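Local coordinates for anopheles Plasmodium-responsive Leucine-rich repeat protein 1B (Anopheles gambiae, PDB 4XGO) that probably acts in the mosquito's response to Plasmodium parasites by binding other proteins, using a leucine-rich repeat domain within a longer chain that also has a coiled coil, at residues Q34-D39 with F56-Y61; N41-A46 with H65-V70; N172-P177 with N190-T195. All coordinates share one frame; numbering follows the deposited sequence.

Interaction 1. Residues Q34-D39 with F56-Y61; sequences QIEEID and FNVIRY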
loop_
_atom_site.group_PDB
_atom_site.type_symbol
_atom_site.label_atom_id
_atom_site.label_comp_id
_atom_site.label_asym_id
_atom_site.label_seq_id
_atom_site.Cartn_x
_atom_site.Cartn_y
_atom_site.Cartn_z
ATOM N N GLN A 34 -15.444 2.121 7.125
ATOM C CA GLN A 34 -15.938 1.493 5.878
ATOM C C GLN A 34 -17.129 2.262 5.300
ATOM O O GLN A 34 -18.090 1.662 4.824
ATOM C CB GLN A 34 -16.323 0.009 6.086
ATOM C CG GLN A 34 -15.242 -0.893 6.681
ATOM C CD GLN A 34 -14.049 -1.143 5.771
ATOM O OE1 GLN A 34 -12.915 -1.320 6.257
ATOM N NE2 GLN A 34 -14.282 -1.170 4.451
ATOM N N ILE A 35 -17.064 3.587 5.357
ATOM C CA ILE A 35 -18.112 4.435 4.798
ATOM C C ILE A 35 -18.024 4.402 3.294
ATOM O O ILE A 35 -16.959 4.646 2.715
ATOM C CB ILE A 35 -18.013 5.887 5.287
ATOM C CG1 ILE A 35 -18.255 5.925 6.799
ATOM C CG2 ILE A 35 -19.010 6.795 4.561
ATOM C CD1 ILE A 35 -17.940 7.251 7.441
ATOM N N GLU A 36 -19.139 4.076 2.651
ATOM C CA GLU A 36 -19.186 4.049 1.194
ATOM C C GLU A 36 -20.061 5.183 0.666
ATOM O O GLU A 36 -19.559 6.093 0.049
ATOM C CB GLU A 36 -19.646 2.694 0.674
ATOM C CG GLU A 36 -19.425 2.527 -0.822
ATOM C CD GLU A 36 -19.987 1.226 -1.368
ATOM O OE1 GLU A 36 -20.532 0.406 -0.587
ATOM O OE2 GLU A 36 -19.897 1.032 -2.598
ATOM N N GLU A 37 -21.356 5.165 0.918
ATOM C CA GLU A 37 -22.203 6.259 0.446
ATOM C C GLU A 37 -22.355 7.308 1.547
ATOM O O GLU A 37 -22.391 6.976 2.727
ATOM C CB GLU A 37 -23.570 5.744 -0.025
ATOM C CG GLU A 37 -24.492 6.851 -0.516
ATOM C CD GLU A 37 -25.771 6.340 -1.158
ATOM O OE1 GLU A 37 -26.261 5.255 -0.763
ATOM O OE2 GLU A 37 -26.294 7.039 -2.061
ATOM N N ILE A 38 -22.414 8.575 1.152
ATOM C CA ILE A 38 -22.746 9.653 2.068
ATOM C C ILE A 38 -23.965 10.382 1.526
ATOM O O ILE A 38 -23.964 10.807 0.376
ATOM C CB ILE A 38 -21.612 10.669 2.197
ATOM C CG1 ILE A 38 -20.342 9.990 2.725
ATOM C CG2 ILE A 38 -22.014 11.802 3.133
ATOM C CD1 ILE A 38 -19.151 10.914 2.761
ATOM N N ASP A 39 -24.989 10.541 2.357
ATOM C CA ASP A 39 -26.174 11.297 1.953
ATOM C C ASP A 39 -25.881 12.788 1.991
ATOM O O ASP A 39 -25.125 13.247 2.836
ATOM C CB ASP A 39 -27.349 10.992 2.879
ATOM C CG ASP A 39 -27.943 9.615 2.650
ATOM O OD1 ASP A 39 -27.542 8.919 1.688
ATOM O OD2 ASP A 39 -28.837 9.235 3.439
ATOM N N PHE A 56 -9.417 6.722 5.184
ATOM C CA PHE A 56 -9.425 5.261 5.200
ATOM C C PHE A 56 -10.837 4.689 5.180
ATOM O O PHE A 56 -11.171 3.782 5.949
ATOM C CB PHE A 56 -8.649 4.709 6.407
ATOM C CG PHE A 56 -7.241 5.224 6.512
ATOM C CD1 PHE A 56 -6.245 4.683 5.742
ATOM C CD2 PHE A 56 -6.916 6.204 7.435
ATOM C CE1 PHE A 56 -4.935 5.124 5.868
ATOM C CE2 PHE A 56 -5.618 6.662 7.558
ATOM C CZ PHE A 56 -4.633 6.131 6.770
ATOM N N ASN A 57 -11.662 5.228 4.295
ATOM C CA ASN A 57 -12.982 4.677 4.058
ATOM C C ASN A 57 -13.030 4.176 2.621
ATOM O O ASN A 57 -11.987 3.924 2.005
ATOM C CB ASN A 57 -14.041 5.743 4.369
ATOM C CG ASN A 57 -14.267 5.926 5.861
ATOM O OD1 ASN A 57 -14.735 5.006 6.556
ATOM N ND2 ASN A 57 -13.951 7.103 6.359
ATOM N N VAL A 58 -14.225 4.019 2.063
ATOM C CA VAL A 58 -14.337 3.570 0.675
ATOM C C VAL A 58 -15.281 4.495 -0.087
ATOM O O VAL A 58 -16.101 4.048 -0.890
ATOM C CB VAL A 58 -14.764 2.080 0.582
ATOM C CG1 VAL A 58 -13.589 1.179 0.955
ATOM C CG2 VAL A 58 -15.955 1.789 1.467
ATOM N N ILE A 59 -15.122 5.791 0.144
ATOM C CA ILE A 59 -16.019 6.791 -0.396
ATOM C C ILE A 59 -15.725 6.963 -1.887
ATOM O O ILE A 59 -14.587 7.210 -2.283
ATOM C CB ILE A 59 -15.886 8.138 0.342
ATOM C CG1 ILE A 59 -16.294 8.000 1.819
ATOM C CG2 ILE A 59 -16.725 9.208 -0.345
ATOM C CD1 ILE A 59 -15.730 9.091 2.713
ATOM N N ARG A 60 -16.766 6.811 -2.707
ATOM C CA ARG A 60 -16.627 6.882 -4.171
ATOM C C ARG A 60 -17.027 8.241 -4.741
ATOM O O ARG A 60 -16.432 8.702 -5.724
ATOM C CB ARG A 60 -17.450 5.760 -4.808
ATOM C CG ARG A 60 -17.372 5.683 -6.314
ATOM C CD ARG A 60 -16.035 5.192 -6.828
ATOM N NE ARG A 60 -15.983 5.353 -8.282
ATOM C CZ ARG A 60 -15.619 6.467 -8.913
ATOM N NH1 ARG A 60 -15.244 7.552 -8.234
ATOM N NH2 ARG A 60 -15.630 6.493 -10.245
ATOM N N TYR A 61 -18.039 8.865 -4.139
ATOM C CA TYR A 61 -18.540 10.184 -4.551
ATOM C C TYR A 61 -18.869 11.034 -3.349
ATOM O O TYR A 61 -19.272 10.512 -2.305
ATOM C CB TYR A 61 -19.847 10.056 -5.353
ATOM C CG TYR A 61 -19.782 9.093 -6.486
ATOM C CD1 TYR A 61 -19.125 9.425 -7.666
ATOM C CD2 TYR A 61 -20.377 7.840 -6.386
ATOM C CE1 TYR A 61 -19.058 8.524 -8.721
ATOM C CE2 TYR A 61 -20.317 6.937 -7.432
ATOM C CZ TYR A 61 -19.663 7.282 -8.590
ATOM O OH TYR A 61 -19.606 6.373 -9.623
HETATM O O HOH W 1 -12.672 1.696 6.377
HETATM O O HOH W 2 -19.653 6.957 -2.411
HETATM O O HOH W 3 -21.495 9.300 -1.583
#

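Interaction 2. Residues N41-A46 with H65-V70; sequences NAFAYA and HVFQNV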
loop_
_atom_site.group_PDB
_atom_site.type_symbol
_atom_site.label_atom_id
_atom_site.label_comp_id
_atom_site.label_asym_id
_atom_site.label_seq_id
_atom_site.Cartn_x
_atom_site.Cartn_y
_atom_site.Cartn_z
ATOM N N ASN A 41 -27.573 15.185 3.117
ATOM C CA ASN A 41 -27.922 15.764 4.416
ATOM C C ASN A 41 -27.262 15.077 5.614
ATOM O O ASN A 41 -27.706 15.249 6.745
ATOM C CB ASN A 41 -29.461 15.794 4.611
ATOM C CG ASN A 41 -30.066 14.410 4.775
ATOM O OD1 ASN A 41 -29.399 13.403 4.552
ATOM N ND2 ASN A 41 -31.359 14.354 5.129
ATOM N N ALA A 42 -26.182 14.327 5.383
ATOM C CA ALA A 42 -25.577 13.536 6.460
ATOM C C ALA A 42 -25.251 14.363 7.695
ATOM O O ALA A 42 -25.385 13.872 8.823
ATOM C CB ALA A 42 -24.324 12.837 5.951
ATOM N N PHE A 43 -24.802 15.603 7.488
ATOM C CA PHE A 43 -24.406 16.481 8.586
ATOM C C PHE A 43 -25.440 17.530 9.018
ATOM O O PHE A 43 -25.104 18.499 9.715
ATOM C CB PHE A 43 -23.069 17.156 8.259
ATOM C CG PHE A 43 -21.970 16.170 7.949
ATOM C CD1 PHE A 43 -21.474 15.348 8.935
ATOM C CD2 PHE A 43 -21.473 16.042 6.661
ATOM C CE1 PHE A 43 -20.473 14.422 8.663
ATOM C CE2 PHE A 43 -20.469 15.126 6.378
ATOM C CZ PHE A 43 -19.976 14.314 7.379
ATOM N N ALA A 44 -26.701 17.283 8.685
ATOM C CA ALA A 44 -27.797 18.224 8.968
ATOM C C ALA A 44 -27.969 18.603 10.451
ATOM O O ALA A 44 -28.439 19.706 10.765
ATOM C CB ALA A 44 -29.092 17.641 8.432
ATOM N N TYR A 45 -27.631 17.678 11.343
ATOM C CA TYR A 45 -27.738 17.872 12.787
ATOM C C TYR A 45 -26.381 17.988 13.481
ATOM O O TYR A 45 -26.262 17.736 14.695
ATOM C CB TYR A 45 -28.533 16.704 13.376
ATOM C CG TYR A 45 -29.896 16.582 12.739
ATOM C CD1 TYR A 45 -30.948 17.397 13.152
ATOM C CD2 TYR A 45 -30.126 15.680 11.704
ATOM C CE1 TYR A 45 -32.196 17.303 12.566
ATOM C CE2 TYR A 45 -31.371 15.578 11.109
ATOM C CZ TYR A 45 -32.403 16.390 11.545
ATOM O OH TYR A 45 -33.649 16.299 10.961
ATOM N N ALA A 46 -25.360 18.378 12.718
ATOM C CA ALA A 46 -23.991 18.430 13.218
ATOM C C ALA A 46 -23.285 19.693 12.739
ATOM O O ALA A 46 -22.160 19.637 12.230
ATOM C CB ALA A 46 -23.230 17.189 12.768
ATOM N N HIS A 65 -23.499 19.289 -2.328
ATOM C CA HIS A 65 -23.869 20.186 -1.226
ATOM C C HIS A 65 -23.685 19.555 0.166
ATOM O O HIS A 65 -24.193 20.056 1.162
ATOM C CB HIS A 65 -25.315 20.682 -1.412
ATOM C CG HIS A 65 -25.557 21.355 -2.731
ATOM N ND1 HIS A 65 -24.822 22.439 -3.164
ATOM C CD2 HIS A 65 -26.448 21.094 -3.713
ATOM C CE1 HIS A 65 -25.263 22.828 -4.346
ATOM N NE2 HIS A 65 -26.240 22.020 -4.706
ATOM N N VAL A 66 -22.922 18.466 0.249
ATOM C CA VAL A 66 -22.756 17.772 1.527
ATOM C C VAL A 66 -22.166 18.670 2.631
ATOM O O VAL A 66 -22.510 18.494 3.801
ATOM C CB VAL A 66 -21.927 16.483 1.377
ATOM C CG1 VAL A 66 -20.475 16.811 1.038
ATOM C CG2 VAL A 66 -22.010 15.619 2.633
ATOM N N PHE A 67 -21.321 19.640 2.266
ATOM C CA PHE A 67 -20.654 20.487 3.261
ATOM C C PHE A 67 -21.361 21.811 3.576
ATOM O O PHE A 67 -20.883 22.596 4.410
ATOM C CB PHE A 67 -19.171 20.715 2.899
ATOM C CG PHE A 67 -18.369 19.439 2.782
ATOM C CD1 PHE A 67 -18.429 18.458 3.776
ATOM C CD2 PHE A 67 -17.564 19.199 1.668
ATOM C CE1 PHE A 67 -17.717 17.272 3.660
ATOM C CE2 PHE A 67 -16.847 18.015 1.551
ATOM C CZ PHE A 67 -16.909 17.053 2.551
ATOM N N GLN A 68 -22.508 22.053 2.944
ATOM C CA GLN A 68 -23.335 23.201 3.302
ATOM C C GLN A 68 -23.735 23.166 4.775
ATOM O O GLN A 68 -23.891 24.213 5.400
ATOM C CB GLN A 68 -24.590 23.243 2.448
ATOM C CG GLN A 68 -24.311 23.491 0.996
ATOM C CD GLN A 68 -25.517 24.085 0.304
ATOM O OE1 GLN A 68 -26.619 23.546 0.397
ATOM N NE2 GLN A 68 -25.323 25.215 -0.355
ATOM N N ASN A 69 -23.880 21.964 5.330
ATOM C CA ASN A 69 -24.238 21.799 6.732
ATOM C C ASN A 69 -23.090 21.982 7.717
ATOM O O ASN A 69 -23.331 22.002 8.932
ATOM C CB ASN A 69 -24.860 20.420 6.959
ATOM C CG ASN A 69 -26.271 20.316 6.413
ATOM O OD1 ASN A 69 -27.099 21.212 6.620
ATOM N ND2 ASN A 69 -26.564 19.208 5.733
ATOM N N VAL A 70 -21.853 22.110 7.215
ATOM C CA VAL A 70 -20.698 22.318 8.093
ATOM C C VAL A 70 -19.925 23.610 7.754
ATOM O O VAL A 70 -18.742 23.572 7.379
ATOM C CB VAL A 70 -19.779 21.064 8.157
ATOM C CG1 VAL A 70 -20.478 19.933 8.897
ATOM C CG2 VAL A 70 -19.351 20.587 6.771
HETATM O O HOH W 4 -24.489 17.356 5.087
#

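Interaction 3. Residues N172-P177 with N190-T195; sequences NVVRGP and NNLTDT. With PO4 (phosphate ion), chain E.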
loop_
_atom_site.group_PDB
_atom_site.type_symbol
_atom_site.label_atom_id
_atom_site.label_comp_id
_atom_site.label_asym_id
_atom_site.label_seq_id
_atom_site.Cartn_x
_atom_site.Cartn_y
_atom_site.Cartn_z
ATOM N N ASN A 172 7.349 19.102 -17.130
ATOM C CA ASN A 172 8.360 19.723 -18.016
ATOM C C ASN A 172 8.286 21.252 -18.095
ATOM O O ASN A 172 9.127 21.884 -18.733
ATOM C CB ASN A 172 8.285 19.101 -19.401
ATOM C CG ASN A 172 6.892 19.148 -19.999
ATOM O OD1 ASN A 172 6.077 19.996 -19.668
ATOM N ND2 ASN A 172 6.616 18.218 -20.892
ATOM N N VAL A 173 7.272 21.838 -17.460
ATOM C CA VAL A 173 7.062 23.273 -17.445
ATOM C C VAL A 173 6.710 23.743 -16.043
ATOM O O VAL A 173 5.785 23.219 -15.429
ATOM C CB VAL A 173 5.887 23.660 -18.380
ATOM C CG1 VAL A 173 5.508 25.128 -18.226
ATOM C CG2 VAL A 173 6.238 23.343 -19.830
ATOM N N VAL A 174 7.421 24.762 -15.582
ATOM C CA VAL A 174 7.111 25.433 -14.331
ATOM C C VAL A 174 6.740 26.873 -14.651
ATOM O O VAL A 174 7.458 27.544 -15.412
ATOM C CB VAL A 174 8.321 25.426 -13.388
ATOM C CG1 VAL A 174 8.027 26.231 -12.127
ATOM C CG2 VAL A 174 8.741 24.005 -13.059
ATOM N N ARG A 175 5.632 27.352 -14.097
ATOM C CA ARG A 175 5.201 28.737 -14.328
ATOM C C ARG A 175 4.620 29.355 -13.073
ATOM O O ARG A 175 4.457 28.677 -12.052
ATOM C CB ARG A 175 4.226 28.831 -15.505
ATOM C CG ARG A 175 2.974 27.982 -15.398
ATOM C CD ARG A 175 2.138 28.069 -16.672
ATOM N N GLY A 176 4.359 30.658 -13.147
ATOM C CA GLY A 176 3.678 31.385 -12.088
ATOM C C GLY A 176 4.437 32.630 -11.678
ATOM O O GLY A 176 5.551 32.853 -12.147
ATOM N N PRO A 177 3.836 33.434 -10.776
ATOM C CA PRO A 177 4.394 34.708 -10.310
ATOM C C PRO A 177 5.703 34.569 -9.547
ATOM O O PRO A 177 5.984 33.524 -8.955
ATOM C CB PRO A 177 3.316 35.234 -9.354
ATOM C CG PRO A 177 2.540 34.029 -8.943
ATOM C CD PRO A 177 2.535 33.153 -10.153
ATOM N N ASN A 190 10.924 13.946 -12.354
ATOM C CA ASN A 190 10.079 14.657 -13.282
ATOM C C ASN A 190 10.725 14.657 -14.662
ATOM O O ASN A 190 11.620 13.839 -14.913
ATOM C CB ASN A 190 9.764 16.061 -12.762
ATOM C CG ASN A 190 8.547 16.060 -11.855
ATOM O OD1 ASN A 190 7.452 15.690 -12.290
ATOM N ND2 ASN A 190 8.742 16.389 -10.582
ATOM N N ASN A 191 10.273 15.554 -15.530
ATOM C CA ASN A 191 10.777 15.614 -16.911
ATOM C C ASN A 191 11.339 16.983 -17.296
ATOM O O ASN A 191 11.195 17.451 -18.444
ATOM C CB ASN A 191 9.652 15.172 -17.820
ATOM C CG ASN A 191 9.422 13.672 -17.752
ATOM O OD1 ASN A 191 10.085 12.888 -18.448
ATOM N ND2 ASN A 191 8.525 13.258 -16.911
ATOM N N LEU A 192 12.004 17.624 -16.344
ATOM C CA LEU A 192 12.562 18.948 -16.552
ATOM C C LEU A 192 13.779 18.872 -17.466
ATOM O O LEU A 192 14.603 17.973 -17.317
ATOM C CB LEU A 192 12.938 19.619 -15.234
ATOM C CG LEU A 192 11.730 20.000 -14.365
ATOM C CD1 LEU A 192 12.220 20.298 -12.959
ATOM C CD2 LEU A 192 10.979 21.170 -14.981
ATOM N N THR A 193 13.819 19.798 -18.433
ATOM C CA THR A 193 14.980 19.989 -19.298
ATOM C C THR A 193 15.569 21.400 -19.199
ATOM O O THR A 193 16.576 21.708 -19.860
ATOM C CB THR A 193 14.630 19.679 -20.773
ATOM O OG1 THR A 193 13.536 20.493 -21.180
ATOM C CG2 THR A 193 14.255 18.216 -20.943
ATOM N N ASP A 194 14.965 22.271 -18.400
ATOM C CA ASP A 194 15.517 23.614 -18.222
ATOM C C ASP A 194 15.308 24.072 -16.801
ATOM O O ASP A 194 14.496 23.482 -16.066
ATOM C CB ASP A 194 14.859 24.610 -19.193
ATOM C CG ASP A 194 13.599 25.246 -18.609
ATOM O OD1 ASP A 194 12.646 24.506 -18.275
ATOM O OD2 ASP A 194 13.588 26.484 -18.426
ATOM N N THR A 195 16.017 25.138 -16.433
ATOM C CA THR A 195 15.944 25.711 -15.096
ATOM C C THR A 195 15.782 27.233 -15.086
ATOM O O THR A 195 16.011 27.861 -14.055
ATOM C CB THR A 195 17.197 25.372 -14.246
ATOM O OG1 THR A 195 18.343 26.088 -14.737
ATOM C CG2 THR A 195 17.471 23.874 -14.221
HETATM P P PO4 E . 19.454 24.976 -17.884
HETATM O O1 PO4 E . 20.515 25.304 -18.932
HETATM O O2 PO4 E . 19.958 25.355 -16.518
HETATM O O3 PO4 E . 19.156 23.491 -17.985
HETATM O O4 PO4 E . 18.189 25.765 -18.183
HETATM O O HOH W 5 11.759 21.816 -18.744
HETATM O O HOH W 6 10.143 24.561 -19.746
HETATM O O HOH W 7 9.514 25.816 -17.456
#

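Interaction 1. Residues Q34-D39 with F56-Y61
Two successive turns of a leucine-rich repeat solenoid stack here, and N57 occupies the asparagine of the LxxLxLxxNxL pattern. Its CG lies anti to the carbonyl carbon (chi1 -77°), which lays the amide alongside I35. I35 N donates to N57 OD1 at 3.0 Å; the bond is nearly straight at the hydrogen (175°), yet the donor sits above the carbonyl plane. OD1 also accepts from L33 N, while ND2 donates to L30 O and M54 O, so backbone groups of both turns grip the buried amide and fix its rotation. The return bond, V58 N to I35 O at 2.9 Å, ties the backbones directly. Single waters bridge the backbones on both sides of these bonds, before them joining Q34 N to F56 O, after them R60 N to E36 O and I38 N to Y61 O. Strand 35-38 also pairs in parallel with a strand of the second subunit, and E36 OE1 bonds S7 of that subunit. On the inner side I35 and I59 run side by side, with I35 CG2 and I59 CG1 4.0 Å apart. I38 crosses I59 obliquely, meeting it methyl to methyl, I38 CD1 to I59 CD1, at 3.9 Å.

Interaction 2. Residues N41-A46 with H65-V70
F43 and V66 lie side by side and point the same way, and N69 closes over the F43 backbone from the other turn. F43 carries CG anti to its carbonyl carbon (chi1 -56°), sending the ring along V66, whose CG2 approaches F43 CE2 to 4.1 Å. The same ring presents its edge to the V66 carbonyl, with V66 O lying in the ring plane 3.9 Å from F43 CD2. The other valine branch, V66 CG1, sits 3.6 Å above the F67 ring and over its centre, so V66 packs against both phenylalanines, and the rings meet where F43 CE2 comes 4.4 Å from F67 CE1. F43 and V70 instead cross obliquely, V70 CG1 coming within 3.9 Å of F43 CB. N69 CB packs 3.4 Å from F43 O, and its amide lies beside the A44 backbone. No direct hydrogen bond joins the segments. A single water does so, accepting from F43 N and from N69 ND2 (2.9 Å) and donating to V66 O, which gives partners to polar groups. L15 of the second subunit packs on F43, and both phenylalanines rest on L52. Each segment folds back on itself through backbone bonds, A46 N to F43 O and V70 N to F67 O. Repeated phenylalanines at matching places in consecutive turns, packed inward from the loops between strands, are characteristic of the phenylalanine spine of leucine-rich repeat solenoids.

Interaction 3. Residues N172-P177 with N190-T195
N172, L192 and N191 bury the most surface in this contact, and no direct hydrogen bond crosses between the segments. N172 brings its CB to 3.5 Å from N191 O, so one asparagine's side chain leans on the other's backbone carbonyl. N191 turns the end of its own side chain away from N172 and packs on T170. L192 reaches back with one branch: its CG is anti to the carbonyl carbon (chi1 -69°), and L192 CD2 then stands 4.1 Å from both V174 CG2 and N172 C. V174 and L192 cross obliquely, and W197 also packs on V174. The backbone N of L192 donates to the side-chain OD1 of N212 in the next turn.

Between the segments the polar link is water. One molecule accepts from T193 N at 2.9 Å and is hydrogen-bonded to N172 O (2.6 Å) and to D194 OD1; a second also joins N172 O and D194 OD1. A third accepts from V174 N but meets D194 OD1 only weakly, so the carboxylate oxygen collects the whole cluster, while D194 OD2 takes the nearby A196 N. Next to it a phosphate ion, probably from the crystallisation liquor, is bound by T195 N to O4 at 2.9 Å and by T195 OG1 to O2 at 2.5 Å, and T218 holds it too. Segment 172-177 follows the preceding turn's consensus and carries strand 173-175, which pairs in parallel with 154-156; N190, whose OD1 accepts from I171 N, and L192 fit the N and final L of LxLxxNxL, the signature of leucine-rich repeats.

Overall arrangement
Interactions 1 and 2 join the same two adjacent turns near one end of the solenoid, their segments alternating along the chain; they touch where I38 CG2 packs 3.8 Å from V66 CG2, and both meet the second subunit. Interaction 2 is the most buried, mainly aromatic and aliphatic packing, with N69 and one bridging water as its polar part, whereas interaction 1, partly buried, combines direct backbone and asparagine bonds with isoleucine packing. Interaction 3 lies farther along, its centre about 36 Å from that of interaction 1, at the surface, where no other protein chain of the assembly touches its segments. It shares the asparagine pattern of interaction 1 but relies on water instead of direct hydrogen bonds.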